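Local coordinates for enoyl-acyl carrier protein reductase (Uncultured bacterium, PDB 6KIA), which probably catalyses the NADH-dependent reduction of enoyl groups carried on acyl carrier protein, a step of fatty acid synthesis, and was found as a triclosan-resistance protein, at residues F22-E27 against F156-M161; N211-L216 against Y236-Y241. One frame throughout, in Å; residues are numbered along the deposited sequence.

Contact 1. Residues F22-E27 against F156-M161; sequences FVLFGE and FFAHTM. With NAI (1,4-dihydronicotinamide adenine dinucleotide), chain D.
Strands 22-25 and 156-159 form a parallel pair in the mixed sheet of a Rossmann-type fold, and the loops at their C-terminal ends hold NADH. The strand part is the tight one. Its first two bonds are almost straight and lie nearly along the carbonyl axes: Val23 N to Phe156 O, and Ala158 N to Val23 O, the latter 2.8 Å at 174°. Farther on, the donors Phe25 N and Thr160 N stand above the carbonyl planes of Ala158 and Phe25. On the face of Phe22 and Phe156, both rings are swung anti to the backbone N and lie side by side; Phe22 CD2 comes 3.7 Å from Phe156 CG, over the ring face, and Phe22 CZ reaches 3.5 Å from Ala158 CB. Helix 34-43 covers this face. On the other, packed by helix 120-146, Phe25 takes the Met-aromatic contact of Met161, whose methyl CE lies 3.5 Å from Phe25 CE2. Beyond the strands the packing loosens: Glu27, partly exposed, directs its CB bond away from segment 156-161, and its OE2 is hydrogen-bonded to Val53 N and Thr52 OG1. The cofactor bridges this end. Its hydroxyl O2B accepts from Glu27 N, 3.0 Å away, while O3D donates to Thr160 O. O3B donates to Glu27 O at 2.7 Å and accepts from Thr160 OG1 at 2.6 Å.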
# COMPACT_ATOMS: atom_id res chain seq x y z
N PHE A 22 -0.50 -7.88 18.42
CA PHE A 22 -0.52 -7.22 17.13
C PHE A 22 -0.08 -8.21 16.06
O PHE A 22 0.99 -8.80 16.16
CB PHE A 22 0.41 -6.00 17.14
CG PHE A 22 0.47 -5.26 15.82
CD1 PHE A 22 1.38 -5.63 14.85
CD2 PHE A 22 -0.37 -4.18 15.58
CE1 PHE A 22 1.44 -4.94 13.63
CE2 PHE A 22 -0.31 -3.48 14.38
CZ PHE A 22 0.59 -3.86 13.40
N VAL A 23 -0.92 -8.40 15.03
CA VAL A 23 -0.63 -9.38 14.01
C VAL A 23 -0.40 -8.69 12.67
O VAL A 23 -1.31 -8.05 12.16
CB VAL A 23 -1.76 -10.40 13.86
CG1 VAL A 23 -1.38 -11.45 12.80
CG2 VAL A 23 -2.04 -11.09 15.19
N LEU A 24 0.80 -8.81 12.14
CA LEU A 24 1.12 -8.23 10.84
C LEU A 24 0.74 -9.21 9.75
O LEU A 24 1.38 -10.25 9.59
CB LEU A 24 2.61 -7.85 10.74
CG LEU A 24 2.94 -7.04 9.48
CD1 LEU A 24 2.23 -5.67 9.49
CD2 LEU A 24 4.45 -6.90 9.28
N PHE A 25 -0.33 -8.88 9.03
CA PHE A 25 -0.85 -9.77 7.99
C PHE A 25 -0.28 -9.32 6.63
O PHE A 25 -0.96 -8.67 5.83
CB PHE A 25 -2.38 -9.78 8.01
CG PHE A 25 -2.99 -10.96 7.27
CD1 PHE A 25 -3.04 -12.21 7.88
CD2 PHE A 25 -3.44 -10.82 5.97
CE1 PHE A 25 -3.57 -13.30 7.21
CE2 PHE A 25 -4.00 -11.92 5.29
CZ PHE A 25 -4.05 -13.16 5.91
N GLY A 26 0.99 -9.66 6.44
CA GLY A 26 1.82 -9.22 5.32
C GLY A 26 3.26 -9.27 5.80
O GLY A 26 3.51 -9.45 6.99
N GLU A 27 4.22 -9.09 4.88
CA GLU A 27 5.63 -9.08 5.28
C GLU A 27 6.15 -7.65 5.39
O GLU A 27 5.69 -6.75 4.69
CB GLU A 27 6.49 -9.88 4.29
CG GLU A 27 6.15 -11.37 4.27
CD GLU A 27 7.13 -12.19 3.44
OE1 GLU A 27 7.69 -11.66 2.45
OE2 GLU A 27 7.37 -13.35 3.83
N PHE A 156 -5.13 -6.75 17.26
CA PHE A 156 -4.99 -5.76 16.19
C PHE A 156 -4.41 -6.51 15.00
O PHE A 156 -3.24 -6.89 15.00
CB PHE A 156 -4.05 -4.63 16.68
CG PHE A 156 -3.99 -3.40 15.80
CD1 PHE A 156 -3.81 -2.15 16.37
CD2 PHE A 156 -4.22 -3.47 14.43
CE1 PHE A 156 -3.76 -0.98 15.57
CE2 PHE A 156 -4.17 -2.31 13.63
CZ PHE A 156 -3.96 -1.09 14.22
N PHE A 157 -5.25 -6.74 13.99
CA PHE A 157 -4.81 -7.43 12.77
C PHE A 157 -4.53 -6.37 11.72
O PHE A 157 -5.46 -5.68 11.30
CB PHE A 157 -5.88 -8.41 12.26
CG PHE A 157 -6.14 -9.58 13.16
CD1 PHE A 157 -5.41 -10.76 13.04
CD2 PHE A 157 -7.14 -9.51 14.11
CE1 PHE A 157 -5.67 -11.86 13.85
CE2 PHE A 157 -7.41 -10.59 14.92
CZ PHE A 157 -6.66 -11.77 14.81
N ALA A 158 -3.27 -6.22 11.31
CA ALA A 158 -2.91 -5.18 10.34
C ALA A 158 -2.59 -5.78 8.95
O ALA A 158 -1.54 -6.40 8.73
CB ALA A 158 -1.72 -4.37 10.86
N HIS A 159 -3.52 -5.61 8.02
CA HIS A 159 -3.38 -6.12 6.65
C HIS A 159 -2.52 -5.17 5.84
O HIS A 159 -2.71 -3.96 5.94
CB HIS A 159 -4.77 -6.27 6.05
CG HIS A 159 -4.80 -6.68 4.61
ND1 HIS A 159 -4.65 -5.78 3.58
CD2 HIS A 159 -5.07 -7.88 4.03
CE1 HIS A 159 -4.77 -6.41 2.42
NE2 HIS A 159 -5.03 -7.68 2.67
N THR A 160 -1.59 -5.70 5.05
CA THR A 160 -0.72 -4.84 4.24
C THR A 160 -0.65 -5.32 2.80
O THR A 160 0.03 -4.70 1.98
CB THR A 160 0.74 -4.79 4.77
OG1 THR A 160 1.33 -6.08 4.59
CG2 THR A 160 0.80 -4.37 6.24
N MET A 161 -1.29 -6.44 2.49
CA MET A 161 -1.01 -7.13 1.23
C MET A 161 -1.53 -6.39 0.02
O MET A 161 -2.68 -5.98 -0.02
CB MET A 161 -1.64 -8.53 1.23
CG MET A 161 -1.13 -9.41 2.35
SD MET A 161 -1.88 -11.04 2.35
CE MET A 161 -0.91 -11.88 3.60
PA NAI D . 5.83 -3.10 0.44
O1A NAI D . 6.75 -2.87 1.60
O2A NAI D . 6.43 -3.74 -0.80
O5B NAI D . 4.59 -3.94 0.98
C5B NAI D . 3.92 -4.83 0.13
C4B NAI D . 3.15 -5.77 1.11
O4B NAI D . 2.28 -6.69 0.21
C3B NAI D . 3.93 -6.53 1.79
O3B NAI D . 3.47 -6.70 3.20
C2B NAI D . 3.91 -7.98 1.01
O2B NAI D . 4.38 -9.04 1.92
C1B NAI D . 2.68 -8.10 0.64
N9A NAI D . 2.56 -8.86 -0.62
C8A NAI D . 2.93 -8.64 -1.90
N7A NAI D . 2.57 -9.70 -2.62
C5A NAI D . 1.96 -10.58 -1.79
C6A NAI D . 1.42 -11.82 -2.10
N6A NAI D . 1.31 -12.57 -3.32
N1A NAI D . 0.86 -12.53 -1.11
C2A NAI D . 0.84 -12.04 0.17
N3A NAI D . 1.38 -10.80 0.47
C4A NAI D . 1.95 -10.08 -0.54
O3 NAI D . 5.17 -1.68 -0.09
PN NAI D . 4.02 -0.76 0.59
O1N NAI D . 4.44 -0.36 1.97
O2N NAI D . 3.89 0.40 -0.38
O5D NAI D . 2.69 -1.63 0.63
C5D NAI D . 1.99 -1.86 1.84
C4D NAI D . 0.53 -1.40 1.63
O4D NAI D . 0.51 -0.08 1.53
C3D NAI D . -0.02 -1.92 0.31
O3D NAI D . -1.28 -2.49 0.45
C2D NAI D . -0.13 -0.62 -0.51
O2D NAI D . -1.08 -0.83 -1.62
C1D NAI D . -0.50 0.28 0.37
N1N NAI D . -0.26 1.65 -0.06
C2N NAI D . 0.92 2.04 -0.67
C3N NAI D . 1.08 3.35 -1.11
C7N NAI D . 2.38 3.82 -1.75
O7N NAI D . 2.42 4.85 -2.42
N7N NAI D . 3.55 3.04 -1.56
C4N NAI D . 0.08 4.31 -0.94
C5N NAI D . -1.09 3.92 -0.27
C6N NAI D . -1.25 2.60 0.16

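Contact 2. Residues N211-L216 against Y236-Y241; sequences NTFLHL and YSAYGY. With NAI (1,4-dihydronicotinamide adenine dinucleotide), chain D.
Helix 196-219 packs alongside strand 234-240 in a helix-on-sheet layer of the Rossmann-type fold, the two short segments running nearly antiparallel (170°) with axes 10.3 Å apart. No hydrogen bond joins them; Phe213, Tyr236 and Leu216 carry the contact through apolar surfaces. Phe213 has the most surface buried by the contact. With CG anti to the backbone N (chi1 -165°), its ring reaches to the strand, where the methyl of Ala238 sits over one face in a CH-pi contact, CB 4.0 Å from the ring centroid. The leading ring atom, Phe213 CE1, also meets Tyr236 CB at 3.9 Å and approaches the carbonyl Ser237 O to 3.6 Å. Helix 263-278 adds Leu269 and Ile272 against the same phenyl group. One helical turn farther along, Leu216 points at the strand and brings its branch point to the rim of the tyrosine, not its face: CG lies 4.0 Å from Tyr236 CD2, near the ring plane. Tyr236 has its CG anti to the carbonyl carbon, which brings the CD2 edge of the ring to Leu216, and its hydroxyl end is held by Ser220 and Arg224. Past the helix, the strand continues to the nicotinamide half of NADH. Tyr239 CB is 3.3 Å from the ribose oxygen O4D, and Gly240 O comes within 3.1 Å of C6N of the nicotinamide ring.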
# COMPACT_ATOMS: atom_id res chain seq x y z
N ASN A 211 -9.18 -9.43 -1.71
CA ASN A 211 -9.83 -10.59 -1.10
C ASN A 211 -9.08 -11.20 0.09
O ASN A 211 -9.69 -11.79 0.96
CB ASN A 211 -10.08 -11.64 -2.17
CG ASN A 211 -11.08 -11.17 -3.21
OD1 ASN A 211 -11.86 -10.25 -2.94
ND2 ASN A 211 -11.05 -11.77 -4.39
N THR A 212 -7.76 -11.03 0.13
CA THR A 212 -6.97 -11.41 1.29
C THR A 212 -7.48 -10.76 2.60
O THR A 212 -7.36 -11.36 3.66
CB THR A 212 -5.50 -11.03 1.11
OG1 THR A 212 -5.42 -9.65 0.70
CG2 THR A 212 -4.85 -11.88 0.03
N PHE A 213 -8.01 -9.53 2.52
CA PHE A 213 -8.58 -8.86 3.70
C PHE A 213 -9.82 -9.58 4.16
O PHE A 213 -10.04 -9.75 5.36
CB PHE A 213 -8.89 -7.40 3.38
CG PHE A 213 -9.14 -6.53 4.59
CD1 PHE A 213 -8.28 -6.54 5.69
CD2 PHE A 213 -10.16 -5.60 4.56
CE1 PHE A 213 -8.49 -5.67 6.78
CE2 PHE A 213 -10.38 -4.74 5.64
CZ PHE A 213 -9.54 -4.77 6.74
N LEU A 214 -10.64 -10.02 3.20
CA LEU A 214 -11.83 -10.78 3.53
C LEU A 214 -11.43 -12.10 4.16
O LEU A 214 -12.06 -12.54 5.12
CB LEU A 214 -12.71 -11.04 2.29
CG LEU A 214 -13.91 -11.96 2.57
CD1 LEU A 214 -14.91 -11.26 3.50
CD2 LEU A 214 -14.59 -12.42 1.29
N HIS A 215 -10.39 -12.74 3.62
CA HIS A 215 -9.96 -14.03 4.15
C HIS A 215 -9.40 -13.86 5.54
O HIS A 215 -9.51 -14.75 6.38
CB HIS A 215 -8.92 -14.68 3.24
CG HIS A 215 -9.45 -14.98 1.88
ND1 HIS A 215 -10.73 -15.45 1.68
CD2 HIS A 215 -8.90 -14.84 0.65
CE1 HIS A 215 -10.94 -15.60 0.38
NE2 HIS A 215 -9.85 -15.24 -0.26
N LEU A 216 -8.81 -12.70 5.79
CA LEU A 216 -8.33 -12.39 7.13
C LEU A 216 -9.48 -12.24 8.10
O LEU A 216 -9.48 -12.84 9.18
CB LEU A 216 -7.52 -11.09 7.09
CG LEU A 216 -7.21 -10.46 8.45
CD1 LEU A 216 -6.48 -11.43 9.40
CD2 LEU A 216 -6.44 -9.17 8.23
N TYR A 236 -9.28 -4.49 12.81
CA TYR A 236 -8.61 -4.80 11.54
C TYR A 236 -8.26 -3.49 10.86
O TYR A 236 -9.09 -2.58 10.84
CB TYR A 236 -9.48 -5.63 10.60
CG TYR A 236 -9.92 -6.93 11.23
CD1 TYR A 236 -11.03 -6.97 12.07
CD2 TYR A 236 -9.22 -8.11 11.01
CE1 TYR A 236 -11.43 -8.15 12.67
CE2 TYR A 236 -9.62 -9.30 11.61
CZ TYR A 236 -10.72 -9.30 12.43
OH TYR A 236 -11.13 -10.48 13.02
N SER A 237 -7.05 -3.38 10.34
CA SER A 237 -6.68 -2.20 9.55
C SER A 237 -6.15 -2.69 8.21
O SER A 237 -5.68 -3.83 8.10
CB SER A 237 -5.63 -1.36 10.28
OG SER A 237 -4.39 -2.07 10.36
N ALA A 238 -6.24 -1.84 7.19
CA ALA A 238 -5.63 -2.12 5.90
C ALA A 238 -5.10 -0.81 5.36
O ALA A 238 -5.62 0.26 5.68
CB ALA A 238 -6.63 -2.75 4.91
N TYR A 239 -4.07 -0.90 4.53
CA TYR A 239 -3.53 0.28 3.85
C TYR A 239 -4.20 0.40 2.50
O TYR A 239 -4.07 -0.48 1.66
CB TYR A 239 -2.01 0.17 3.69
CG TYR A 239 -1.23 0.33 4.98
CD1 TYR A 239 -0.82 1.59 5.41
CD2 TYR A 239 -0.90 -0.78 5.75
CE1 TYR A 239 -0.11 1.74 6.59
CE2 TYR A 239 -0.20 -0.63 6.94
CZ TYR A 239 0.19 0.61 7.33
OH TYR A 239 0.89 0.77 8.51
N GLY A 240 -4.95 1.48 2.30
CA GLY A 240 -5.60 1.68 1.03
C GLY A 240 -4.88 2.75 0.25
O GLY A 240 -4.12 3.52 0.83
N TYR A 241 -5.09 2.77 -1.06
CA TYR A 241 -4.75 3.98 -1.83
C TYR A 241 -5.97 4.35 -2.67
O TYR A 241 -6.54 3.49 -3.34
CB TYR A 241 -3.54 3.79 -2.75
CG TYR A 241 -3.27 5.06 -3.52
CD1 TYR A 241 -2.80 6.19 -2.86
CD2 TYR A 241 -3.52 5.15 -4.89
CE1 TYR A 241 -2.58 7.38 -3.53
CE2 TYR A 241 -3.29 6.33 -5.58
CZ TYR A 241 -2.81 7.43 -4.91
OH TYR A 241 -2.58 8.63 -5.57
PA NAI D . 5.83 -3.10 0.44
O1A NAI D . 6.75 -2.87 1.60
O2A NAI D . 6.43 -3.74 -0.80
O5B NAI D . 4.59 -3.94 0.98
C5B NAI D . 3.92 -4.83 0.13
C4B NAI D . 3.15 -5.77 1.11
O4B NAI D . 2.28 -6.69 0.21
C3B NAI D . 3.93 -6.53 1.79
O3B NAI D . 3.47 -6.70 3.20
C2B NAI D . 3.91 -7.98 1.01
O2B NAI D . 4.38 -9.04 1.92
C1B NAI D . 2.68 -8.10 0.64
N9A NAI D . 2.56 -8.86 -0.62
C8A NAI D . 2.93 -8.64 -1.90
N7A NAI D . 2.57 -9.70 -2.62
C5A NAI D . 1.96 -10.58 -1.79
C6A NAI D . 1.42 -11.82 -2.10
N6A NAI D . 1.31 -12.57 -3.32
N1A NAI D . 0.86 -12.53 -1.11
C2A NAI D . 0.84 -12.04 0.17
N3A NAI D . 1.38 -10.80 0.47
C4A NAI D . 1.95 -10.08 -0.54
O3 NAI D . 5.17 -1.68 -0.09
PN NAI D . 4.02 -0.76 0.59
O1N NAI D . 4.44 -0.36 1.97
O2N NAI D . 3.89 0.40 -0.38
O5D NAI D . 2.69 -1.63 0.63
C5D NAI D . 1.99 -1.86 1.84
C4D NAI D . 0.53 -1.40 1.63
O4D NAI D . 0.51 -0.08 1.53
C3D NAI D . -0.02 -1.92 0.31
O3D NAI D . -1.28 -2.49 0.45
C2D NAI D . -0.13 -0.62 -0.51
O2D NAI D . -1.08 -0.83 -1.62
C1D NAI D . -0.50 0.28 0.37
N1N NAI D . -0.26 1.65 -0.06
C2N NAI D . 0.92 2.04 -0.67
C3N NAI D . 1.08 3.35 -1.11
C7N NAI D . 2.38 3.82 -1.75
O7N NAI D . 2.42 4.85 -2.42
N7N NAI D . 3.55 3.04 -1.56
C4N NAI D . 0.08 4.31 -0.94
C5N NAI D . -1.09 3.92 -0.27
C6N NAI D . -1.25 2.60 0.16

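Overall arrangement
The centres of contacts 1 and 2 lie about 9 Å apart on one mixed sheet, an example of separate packing contacts serving one cofactor site. They come in series along the chain: contact 1 closes at Met161 before contact 2 opens at Asn211. Contact 1 pairs strand 21-25 with strand 155-159, and contact 2 sets helix 196-219 on the neighbouring strand 234-240. Two probable hydrogen bonds join them, His159 N with Ser237 O and His159 NE2 with Thr212 OG1, tying strand 155-159 to both strand and helix. Contact 1 meets both ribose groups of NADH, whereas contact 2 reaches its nicotinamide half.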